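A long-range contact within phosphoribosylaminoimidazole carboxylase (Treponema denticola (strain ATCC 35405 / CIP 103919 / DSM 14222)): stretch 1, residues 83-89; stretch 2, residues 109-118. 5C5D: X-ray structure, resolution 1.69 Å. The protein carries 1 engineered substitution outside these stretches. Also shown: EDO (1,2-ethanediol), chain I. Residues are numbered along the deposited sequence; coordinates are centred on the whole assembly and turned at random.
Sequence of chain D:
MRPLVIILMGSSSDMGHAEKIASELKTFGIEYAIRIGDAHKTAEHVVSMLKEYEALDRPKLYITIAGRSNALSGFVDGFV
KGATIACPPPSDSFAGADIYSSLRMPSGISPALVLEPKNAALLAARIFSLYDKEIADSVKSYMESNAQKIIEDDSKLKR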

# COMPACT_ATOMS: atom_id res chain seq x y z
N ALA D 83 -1.25 28.48 -16.18
CA ALA D 83 -1.04 27.10 -15.76
C ALA D 83 0.28 26.91 -15.03
O ALA D 83 1.24 27.67 -15.21
CB ALA D 83 -1.10 26.20 -16.97
N THR D 84 0.31 25.85 -14.22
CA THR D 84 1.53 25.41 -13.57
C THR D 84 1.66 23.92 -13.68
O THR D 84 0.70 23.21 -13.96
CB THR D 84 1.57 25.81 -12.08
OG1 THR D 84 0.68 24.99 -11.31
CG2 THR D 84 1.18 27.27 -11.88
N ILE D 85 2.88 23.46 -13.45
CA ILE D 85 3.25 22.03 -13.52
C ILE D 85 3.95 21.65 -12.22
O ILE D 85 4.89 22.32 -11.80
CB ILE D 85 4.20 21.79 -14.71
CG1 ILE D 85 3.52 22.12 -16.04
CG2 ILE D 85 4.75 20.34 -14.72
CD1 ILE D 85 4.48 22.20 -17.20
N ALA D 86 3.49 20.59 -11.56
CA ALA D 86 4.18 20.01 -10.40
C ALA D 86 5.09 18.90 -10.86
O ALA D 86 4.64 18.00 -11.53
CB ALA D 86 3.18 19.46 -9.41
N CYS D 87 6.35 18.95 -10.45
CA CYS D 87 7.28 17.88 -10.77
C CYS D 87 8.10 17.63 -9.51
O CYS D 87 9.21 18.17 -9.36
CB CYS D 87 8.15 18.25 -11.95
SG CYS D 87 9.23 16.88 -12.47
N PRO D 88 7.55 16.83 -8.58
CA PRO D 88 8.23 16.63 -7.31
C PRO D 88 9.47 15.75 -7.51
O PRO D 88 9.51 14.96 -8.46
CB PRO D 88 7.18 15.95 -6.45
CG PRO D 88 6.32 15.21 -7.41
CD PRO D 88 6.25 16.13 -8.62
N PRO D 89 10.46 15.89 -6.62
CA PRO D 89 11.62 15.01 -6.69
C PRO D 89 11.21 13.61 -6.31
O PRO D 89 10.21 13.42 -5.62
CB PRO D 89 12.58 15.61 -5.65
CG PRO D 89 11.70 16.30 -4.65
CD PRO D 89 10.46 16.73 -5.42
N ILE D 109 -7.73 24.20 -7.79
CA ILE D 109 -6.27 24.23 -7.75
C ILE D 109 -5.83 23.15 -8.73
O ILE D 109 -6.10 21.96 -8.52
CB ILE D 109 -5.73 23.98 -6.31
CG1 ILE D 109 -6.11 25.16 -5.42
CG2 ILE D 109 -4.23 23.77 -6.29
CD1 ILE D 109 -5.46 26.51 -5.80
N SER D 110 -5.20 23.55 -9.82
CA SER D 110 -5.07 22.62 -10.97
C SER D 110 -3.67 22.47 -11.54
O SER D 110 -3.50 22.52 -12.75
CB SER D 110 -6.02 23.10 -12.09
OG SER D 110 -5.63 24.37 -12.56
N PRO D 111 -2.65 22.26 -10.69
CA PRO D 111 -1.33 22.02 -11.28
C PRO D 111 -1.30 20.72 -12.06
O PRO D 111 -1.93 19.74 -11.63
CB PRO D 111 -0.41 21.97 -10.07
CG PRO D 111 -1.30 21.57 -8.95
CD PRO D 111 -2.59 22.19 -9.22
N ALA D 112 -0.64 20.71 -13.20
CA ALA D 112 -0.37 19.50 -13.98
C ALA D 112 0.70 18.66 -13.29
O ALA D 112 1.81 19.13 -13.14
CB ALA D 112 0.10 19.88 -15.35
N LEU D 113 0.40 17.42 -12.91
CA LEU D 113 1.43 16.59 -12.29
C LEU D 113 2.14 15.74 -13.35
O LEU D 113 1.49 15.09 -14.18
CB LEU D 113 0.80 15.67 -11.26
CG LEU D 113 1.75 14.74 -10.52
CD1 LEU D 113 2.89 15.47 -9.79
CD2 LEU D 113 0.90 13.93 -9.55
N VAL D 114 3.47 15.80 -13.33
CA VAL D 114 4.32 14.97 -14.19
C VAL D 114 5.48 14.46 -13.37
O VAL D 114 6.11 15.24 -12.65
CB VAL D 114 4.84 15.76 -15.39
CG1 VAL D 114 5.76 14.94 -16.25
CG2 VAL D 114 3.68 16.22 -16.24
N LEU D 115 5.79 13.17 -13.47
CA LEU D 115 6.86 12.64 -12.63
C LEU D 115 8.27 12.90 -13.11
O LEU D 115 9.15 13.22 -12.30
CB LEU D 115 6.71 11.13 -12.48
CG LEU D 115 5.53 10.65 -11.65
CD1 LEU D 115 5.69 9.17 -11.42
CD2 LEU D 115 5.46 11.40 -10.34
N GLU D 116 8.53 12.69 -14.39
CA GLU D 116 9.89 12.78 -14.85
C GLU D 116 10.26 14.20 -15.26
O GLU D 116 9.52 14.84 -16.02
CB GLU D 116 10.10 11.86 -16.04
CG GLU D 116 10.02 10.36 -15.77
CD GLU D 116 11.21 9.83 -15.03
OE1 GLU D 116 12.27 10.47 -15.07
OE2 GLU D 116 11.07 8.76 -14.38
N PRO D 117 11.42 14.67 -14.83
CA PRO D 117 11.86 16.02 -15.20
C PRO D 117 11.91 16.28 -16.70
O PRO D 117 11.51 17.37 -17.12
CB PRO D 117 13.26 16.12 -14.58
CG PRO D 117 13.59 14.79 -14.04
CD PRO D 117 12.34 14.02 -13.87
N LYS D 118 12.34 15.32 -17.51
CA LYS D 118 12.35 15.55 -18.95
C LYS D 118 10.93 15.72 -19.46
O LYS D 118 10.71 16.45 -20.44
CB LYS D 118 13.05 14.41 -19.70
CG LYS D 118 14.56 14.39 -19.51
CD LYS D 118 15.19 13.34 -20.40
CE LYS D 118 16.66 13.21 -20.14
NZ LYS D 118 17.27 12.15 -20.99
C1 EDO I . 7.15 11.23 -4.78
O1 EDO I . 7.41 11.98 -5.95
C2 EDO I . 7.23 9.78 -5.18
O2 EDO I . 8.41 9.56 -5.98
O HOH W 1 -2.55 25.04 -13.48
O HOH W 2 9.79 12.69 -9.80

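What holds the two backbones together? They run as parallel strands, with Ile85 beside Ala112 and Ala86 beside Leu113. Three hydrogen bonds zip them: Ala112 N to Thr84 O at 2.9 Å, Ala86 N to Ala112 O at 2.7 Å, and Val114 N to Ala86 O at 3.1 Å. Ala86 thus both gives and accepts.

Which bumps fill which hollows? The small methyl of Ala86 leaves room on its face of the sheet for larger neighbours. Pro111 CB lies 4.4 Å from Ala86 CB, and Leu113 CD1 approaches that same CB to 4.0 Å. The end of Leu113 leans closer than its base, so CD1 also meets Pro88 CD at 3.6 Å. On the other face, Ile85 CG1 rests 4.1 Å from Ala112 CB.

How does the contact close beyond the strands? Stretch 2 bends around Cys87, whose sulfur sits in the curve: SG lies 3.7 Å from Leu115 O and 3.9 Å from Pro117 CA, where the helix begins.

What fills the gaps at the ends? Water does. One molecule accepts from Thr84 N (3.1 Å) and donates to Ser110 O (2.8 Å). Another donates to Pro88 O (2.7 Å) and Leu115 O (2.6 Å), bridging carbonyls that could not bond to each other.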